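YncA (Salmonella typhimurium, PDB 3DR6) probably transfers an acetyl group from acetyl-CoA to an acceptor substrate, as a member of the GNAT family of acetyltransferases. Local coordinates at residues S70-V84 against L107-V120. Numbering follows the deposited sequence.
Sequences SFGDWRSFDGFRYTV and LIDEARRCGKHVMV
The beta-alpha-beta unit of the GNAT fold, made of strand 83-90, helix 99-113 and strand 118-124, closes here as Thr-83 and Val-84 start a parallel pairing with Val-118 and Met-119. The Tyr-82 carbonyl opens it by taking two N-H groups, that of His-117 in the carbonyl plane (N to O 2.7 Å) and that of Val-118, tilted 21° from it. Val-84 N then donates to Val-118 O, and Val-84 O receives Val-120 N at 2.8 Å. Just before the strand, Lys-116 bends at chi2 (-46°) and runs extended from there across Val-84, whose CG1 rests 3.6 Å from Lys-116 CE. The bend brings the ammonium to the middle of the Phe-80 to Thr-83 type I turn, where NZ donates to Arg-81 O at 2.7 Å. A water accepts from NZ and lies within bonding distance of Asp-73 OD1 and Thr-83 O; it probably links the two charges, which stay 4.4 Å apart between OD1 and NZ. Arg-81 O, the water and Tyr-54 OH thus all bond the ammonium of the buried Lys-116, and Tyr-54 OH also bonds Asp-73 OD1.

On the sheet face carrying Val-84, Phe-71 reaches the helix with CG set between its backbone N and carbonyl carbon (chi1 63°). Its CE2 lies 3.6 Å from Ala-111 CA, Leu-107 and the sulfur of Cys-114 meet the ring at its edge, and Val-84 CG2 lies over one face, toward its rim. Gly-115, with positive phi, ends the helix in a Schellman motif. On the other face, Val-120 CG1 sits over the Trp-74 five-membered ring in a CH-pi contact, 4.2 Å from its centroid, while Thr-83 OG1 bonds Val-148 O of the second subunit. Helix 99-113 thus packs over strands 64-73 and 83-90, while strand 118-124 lies between 83-90 and antiparallel 154-164.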
loop_
_atom_site.group_PDB
_atom_site.type_symbol
_atom_site.label_atom_id
_atom_site.label_comp_id
_atom_site.label_asym_id
_atom_site.label_seq_id
_atom_site.Cartn_x
_atom_site.Cartn_y
_atom_site.Cartn_z
ATOM N N SER C 70 1.563 -2.998 -16.624
ATOM C CA SER C 70 1.099 -1.641 -16.308
ATOM C C SER C 70 1.719 -1.224 -14.979
ATOM O O SER C 70 2.360 -2.041 -14.311
ATOM C CB SER C 70 -0.437 -1.609 -16.210
ATOM O OG SER C 70 -0.910 -0.265 -16.168
ATOM N N PHE C 71 1.549 0.041 -14.611
ATOM C CA PHE C 71 1.766 0.420 -13.218
ATOM C C PHE C 71 0.669 1.350 -12.756
ATOM O O PHE C 71 -0.014 2.015 -13.582
ATOM C CB PHE C 71 3.176 0.993 -12.971
ATOM C CG PHE C 71 3.486 2.273 -13.715
ATOM C CD1 PHE C 71 2.865 3.476 -13.352
ATOM C CD2 PHE C 71 4.446 2.279 -14.739
ATOM C CE1 PHE C 71 3.173 4.681 -14.018
ATOM C CE2 PHE C 71 4.772 3.485 -15.417
ATOM C CZ PHE C 71 4.123 4.684 -15.052
ATOM N N GLY C 72 0.503 1.381 -11.442
ATOM C CA GLY C 72 -0.375 2.339 -10.788
ATOM C C GLY C 72 0.270 2.921 -9.553
ATOM O O GLY C 72 1.393 2.561 -9.189
ATOM N N ASP C 73 -0.435 3.834 -8.910
ATOM C CA ASP C 73 0.064 4.421 -7.677
ATOM C C ASP C 73 0.227 3.327 -6.639
ATOM O O ASP C 73 -0.617 2.433 -6.528
ATOM C CB ASP C 73 -0.875 5.500 -7.173
ATOM C CG ASP C 73 -0.997 6.653 -8.148
ATOM O OD1 ASP C 73 -0.001 7.001 -8.809
ATOM O OD2 ASP C 73 -2.114 7.204 -8.261
ATOM N N TRP C 74 1.349 3.367 -5.926
ATOM C CA TRP C 74 1.661 2.346 -4.928
ATOM C C TRP C 74 0.764 2.487 -3.701
ATOM O O TRP C 74 0.248 1.490 -3.168
ATOM C CB TRP C 74 3.127 2.457 -4.520
ATOM C CG TRP C 74 3.544 1.463 -3.466
ATOM C CD1 TRP C 74 3.307 0.105 -3.458
ATOM C CD2 TRP C 74 4.319 1.736 -2.301
ATOM N NE1 TRP C 74 3.869 -0.472 -2.347
ATOM C CE2 TRP C 74 4.494 0.503 -1.614
ATOM C CE3 TRP C 74 4.875 2.901 -1.755
ATOM C CZ2 TRP C 74 5.207 0.409 -0.414
ATOM C CZ3 TRP C 74 5.589 2.800 -0.538
ATOM C CH2 TRP C 74 5.753 1.559 0.099
ATOM N N ARG C 75 0.577 3.727 -3.270
ATOM C CA ARG C 75 -0.245 4.073 -2.103
ATOM C C ARG C 75 -1.104 5.313 -2.414
ATOM O O ARG C 75 -0.812 6.036 -3.390
ATOM C CB ARG C 75 0.660 4.267 -0.880
ATOM C CG ARG C 75 1.210 2.941 -0.328
ATOM C CD ARG C 75 2.306 3.060 0.759
ATOM N NE ARG C 75 1.913 3.780 1.976
ATOM C CZ ARG C 75 1.263 3.264 3.018
ATOM N NH1 ARG C 75 0.861 1.999 3.034
ATOM N NH2 ARG C 75 0.999 4.045 4.067
ATOM N N SER C 76 -2.150 5.571 -1.622
ATOM C CA SER C 76 -3.117 6.638 -1.932
ATOM C C SER C 76 -2.653 8.058 -1.602
ATOM O O SER C 76 -3.054 9.038 -2.281
ATOM C CB SER C 76 -4.439 6.398 -1.192
ATOM O OG SER C 76 -4.889 5.090 -1.430
ATOM N N PHE C 77 -1.825 8.182 -0.571
ATOM C CA PHE C 77 -1.480 9.507 -0.037
ATOM C C PHE C 77 -0.564 10.334 -0.953
ATOM O O PHE C 77 0.231 9.763 -1.708
ATOM C CB PHE C 77 -0.918 9.391 1.375
ATOM C CG PHE C 77 -1.992 9.205 2.442
ATOM C CD1 PHE C 77 -3.356 9.209 2.107
ATOM C CD2 PHE C 77 -1.638 9.054 3.783
ATOM C CE1 PHE C 77 -4.352 9.058 3.095
ATOM C CE2 PHE C 77 -2.615 8.898 4.777
ATOM C CZ PHE C 77 -3.974 8.908 4.437
ATOM N N ASP C 78 -0.727 11.665 -0.892
ATOM C CA ASP C 78 0.000 12.631 -1.735
ATOM C C ASP C 78 1.494 12.371 -1.772
ATOM O O ASP C 78 2.136 12.515 -2.817
ATOM C CB ASP C 78 -0.156 14.077 -1.218
ATOM C CG ASP C 78 -1.596 14.502 -1.057
ATOM O OD1 ASP C 78 -2.483 13.924 -1.732
ATOM O OD2 ASP C 78 -1.834 15.437 -0.244
ATOM N N GLY C 79 2.050 12.021 -0.621
ATOM C CA GLY C 79 3.480 11.885 -0.472
ATOM C C GLY C 79 4.070 10.725 -1.267
ATOM O O GLY C 79 5.265 10.668 -1.473
ATOM N N PHE C 80 3.228 9.805 -1.724
ATOM C CA PHE C 80 3.702 8.664 -2.486
ATOM C C PHE C 80 3.543 8.821 -4.006
ATOM O O PHE C 80 3.722 7.841 -4.763
ATOM C CB PHE C 80 2.931 7.418 -2.029
ATOM C CG PHE C 80 3.214 7.040 -0.615
ATOM C CD1 PHE C 80 2.274 7.288 0.383
ATOM C CD2 PHE C 80 4.432 6.423 -0.280
ATOM C CE1 PHE C 80 2.548 6.947 1.705
ATOM C CE2 PHE C 80 4.712 6.057 1.039
ATOM C CZ PHE C 80 3.773 6.318 2.033
ATOM N N ARG C 81 3.225 10.035 -4.449
ATOM C CA ARG C 81 2.813 10.262 -5.848
ATOM C C ARG C 81 3.944 10.100 -6.876
ATOM O O ARG C 81 3.678 10.167 -8.076
ATOM C CB ARG C 81 2.146 11.640 -6.015
ATOM C CG ARG C 81 3.109 12.828 -5.819
ATOM C CD ARG C 81 2.395 14.194 -5.847
ATOM N NE ARG C 81 3.333 15.325 -5.754
ATOM C CZ ARG C 81 3.860 15.776 -4.618
ATOM N NH1 ARG C 81 3.563 15.181 -3.463
ATOM N NH2 ARG C 81 4.685 16.824 -4.636
ATOM N N TYR C 82 5.188 9.938 -6.426
ATOM C CA TYR C 82 6.274 9.573 -7.350
ATOM C C TYR C 82 6.729 8.126 -7.228
ATOM O O TYR C 82 7.712 7.732 -7.850
ATOM C CB TYR C 82 7.432 10.572 -7.252
ATOM C CG TYR C 82 6.924 11.974 -7.443
ATOM C CD1 TYR C 82 6.915 12.858 -6.377
ATOM C CD2 TYR C 82 6.411 12.403 -8.683
ATOM C CE1 TYR C 82 6.449 14.142 -6.518
ATOM C CE2 TYR C 82 5.915 13.709 -8.833
ATOM C CZ TYR C 82 5.949 14.562 -7.720
ATOM O OH TYR C 82 5.492 15.859 -7.752
ATOM N N THR C 83 5.963 7.319 -6.479
ATOM C CA THR C 83 6.226 5.890 -6.315
ATOM C C THR C 83 5.083 5.075 -6.928
ATOM O O THR C 83 3.892 5.236 -6.555
ATOM C CB THR C 83 6.411 5.518 -4.825
ATOM O OG1 THR C 83 7.488 6.295 -4.279
ATOM C CG2 THR C 83 6.747 4.010 -4.666
ATOM N N VAL C 84 5.439 4.241 -7.897
ATOM C CA VAL C 84 4.454 3.408 -8.577
ATOM C C VAL C 84 4.753 1.931 -8.327
ATOM O O VAL C 84 5.899 1.553 -8.034
ATOM C CB VAL C 84 4.365 3.699 -10.105
ATOM C CG1 VAL C 84 3.684 5.081 -10.363
ATOM C CG2 VAL C 84 5.765 3.568 -10.795
ATOM N N LEU C 107 8.391 -0.954 -19.304
ATOM C CA LEU C 107 7.599 -0.276 -18.268
ATOM C C LEU C 107 8.406 0.780 -17.503
ATOM O O LEU C 107 7.936 1.897 -17.261
ATOM C CB LEU C 107 7.034 -1.312 -17.286
ATOM C CG LEU C 107 5.811 -0.887 -16.494
ATOM C CD1 LEU C 107 4.604 -0.629 -17.454
ATOM C CD2 LEU C 107 5.500 -1.935 -15.418
ATOM N N ILE C 108 9.630 0.415 -17.148
ATOM C CA ILE C 108 10.539 1.301 -16.415
ATOM C C ILE C 108 10.807 2.588 -17.204
ATOM O O ILE C 108 10.834 3.671 -16.635
ATOM C CB ILE C 108 11.868 0.586 -16.101
ATOM C CG1 ILE C 108 11.666 -0.458 -15.004
ATOM C CG2 ILE C 108 12.960 1.582 -15.696
ATOM C CD1 ILE C 108 12.738 -1.564 -14.989
ATOM N N ASP C 109 10.983 2.445 -18.514
ATOM C CA ASP C 109 11.179 3.572 -19.411
ATOM C C ASP C 109 9.980 4.500 -19.364
ATOM O O ASP C 109 10.144 5.719 -19.312
ATOM C CB ASP C 109 11.338 3.075 -20.849
ATOM C CG ASP C 109 12.641 2.344 -21.080
ATOM O OD1 ASP C 109 13.603 2.561 -20.324
ATOM O OD2 ASP C 109 12.692 1.547 -22.045
ATOM N N GLU C 110 8.781 3.911 -19.377
ATOM C CA GLU C 110 7.537 4.678 -19.329
ATOM C C GLU C 110 7.411 5.381 -17.993
ATOM O O GLU C 110 6.981 6.521 -17.946
ATOM C CB GLU C 110 6.304 3.809 -19.618
ATOM C CG GLU C 110 6.248 3.214 -21.042
ATOM C CD GLU C 110 6.337 4.250 -22.160
ATOM O OE1 GLU C 110 5.847 5.398 -21.985
ATOM O OE2 GLU C 110 6.906 3.907 -23.222
ATOM N N ALA C 111 7.824 4.714 -16.915
ATOM C CA ALA C 111 7.833 5.328 -15.585
ATOM C C ALA C 111 8.720 6.591 -15.544
ATOM O O ALA C 111 8.304 7.629 -15.030
ATOM C CB ALA C 111 8.252 4.297 -14.508
ATOM N N ARG C 112 9.905 6.533 -16.162
ATOM C CA ARG C 112 10.733 7.750 -16.250
ATOM C C ARG C 112 10.042 8.890 -17.029
ATOM O O ARG C 112 10.128 10.051 -16.636
ATOM C CB ARG C 112 12.114 7.447 -16.838
ATOM C CG ARG C 112 12.956 6.528 -15.930
ATOM C CD ARG C 112 14.482 6.732 -16.161
ATOM N NE ARG C 112 15.222 5.804 -15.304
ATOM C CZ ARG C 112 15.496 4.532 -15.624
ATOM N NH1 ARG C 112 15.168 4.035 -16.801
ATOM N NH2 ARG C 112 16.135 3.761 -14.760
ATOM N N ARG C 113 9.358 8.560 -18.125
ATOM C CA ARG C 113 8.600 9.573 -18.890
ATOM C C ARG C 113 7.480 10.237 -18.072
ATOM O O ARG C 113 7.069 11.361 -18.377
ATOM C CB ARG C 113 8.023 8.955 -20.174
ATOM C CG ARG C 113 9.051 8.782 -21.243
ATOM C CD ARG C 113 8.521 7.977 -22.422
ATOM N NE ARG C 113 9.665 7.534 -23.212
ATOM C CZ ARG C 113 10.108 6.281 -23.289
ATOM N NH1 ARG C 113 11.174 6.008 -24.039
ATOM N NH2 ARG C 113 9.482 5.298 -22.653
ATOM N N CYS C 114 6.999 9.540 -17.045
ATOM C CA CYS C 114 5.965 10.062 -16.160
ATOM C C CYS C 114 6.600 10.778 -14.949
ATOM O O CYS C 114 5.882 11.245 -14.053
ATOM C CB CYS C 114 5.037 8.933 -15.707
ATOM S SG CYS C 114 3.969 8.291 -17.022
ATOM N N GLY C 115 7.932 10.876 -14.952
ATOM C CA GLY C 115 8.699 11.447 -13.833
ATOM C C GLY C 115 8.703 10.650 -12.535
ATOM O O GLY C 115 9.051 11.178 -11.483
ATOM N N LYS C 116 8.329 9.370 -12.592
ATOM C CA LYS C 116 8.242 8.584 -11.360
ATOM C C LYS C 116 9.640 8.357 -10.778
ATOM O O LYS C 116 10.606 8.178 -11.514
ATOM C CB LYS C 116 7.518 7.252 -11.566
ATOM C CG LYS C 116 6.015 7.369 -11.970
ATOM C CD LYS C 116 5.275 8.389 -11.113
ATOM C CE LYS C 116 3.793 8.486 -11.515
ATOM N NZ LYS C 116 3.143 9.533 -10.659
ATOM N N HIS C 117 9.738 8.386 -9.448
ATOM C CA HIS C 117 11.049 8.346 -8.762
ATOM C C HIS C 117 11.458 6.951 -8.279
ATOM O O HIS C 117 12.665 6.634 -8.216
ATOM C CB HIS C 117 11.065 9.357 -7.596
ATOM C CG HIS C 117 12.392 9.495 -6.908
ATOM N ND1 HIS C 117 13.527 9.933 -7.550
ATOM C CD2 HIS C 117 12.753 9.274 -5.617
ATOM C CE1 HIS C 117 14.530 9.973 -6.695
ATOM N NE2 HIS C 117 14.090 9.596 -5.512
ATOM N N VAL C 118 10.468 6.116 -7.938
ATOM C CA VAL C 118 10.754 4.734 -7.487
ATOM C C VAL C 118 9.699 3.807 -8.105
ATOM O O VAL C 118 8.525 4.193 -8.110
ATOM C CB VAL C 118 10.673 4.594 -5.915
ATOM C CG1 VAL C 118 10.892 3.131 -5.494
ATOM C CG2 VAL C 118 11.694 5.524 -5.225
HETATM N N MSE C 119 10.093 2.624 -8.614
HETATM C CA MSE C 119 9.095 1.556 -8.965
HETATM C C MSE C 119 9.250 0.453 -7.937
HETATM O O MSE C 119 10.358 0.021 -7.613
HETATM C CB MSE C 119 9.161 0.953 -10.409
HETATM C CG MSE C 119 7.782 0.074 -10.998
HETATM SE SE MSE C 119 8.578 -0.601 -12.588
HETATM C CE MSE C 119 9.728 1.047 -13.042
ATOM N N VAL C 120 8.116 0.031 -7.427
ATOM C CA VAL C 120 8.053 -1.027 -6.441
ATOM C C VAL C 120 7.475 -2.284 -7.088
ATOM O O VAL C 120 6.504 -2.194 -7.855
ATOM C CB VAL C 120 7.138 -0.591 -5.287
ATOM C CG1 VAL C 120 6.944 -1.752 -4.270
ATOM C CG2 VAL C 120 7.717 0.609 -4.578
HETATM O O HOH W 1 2.665 7.516 -8.319
#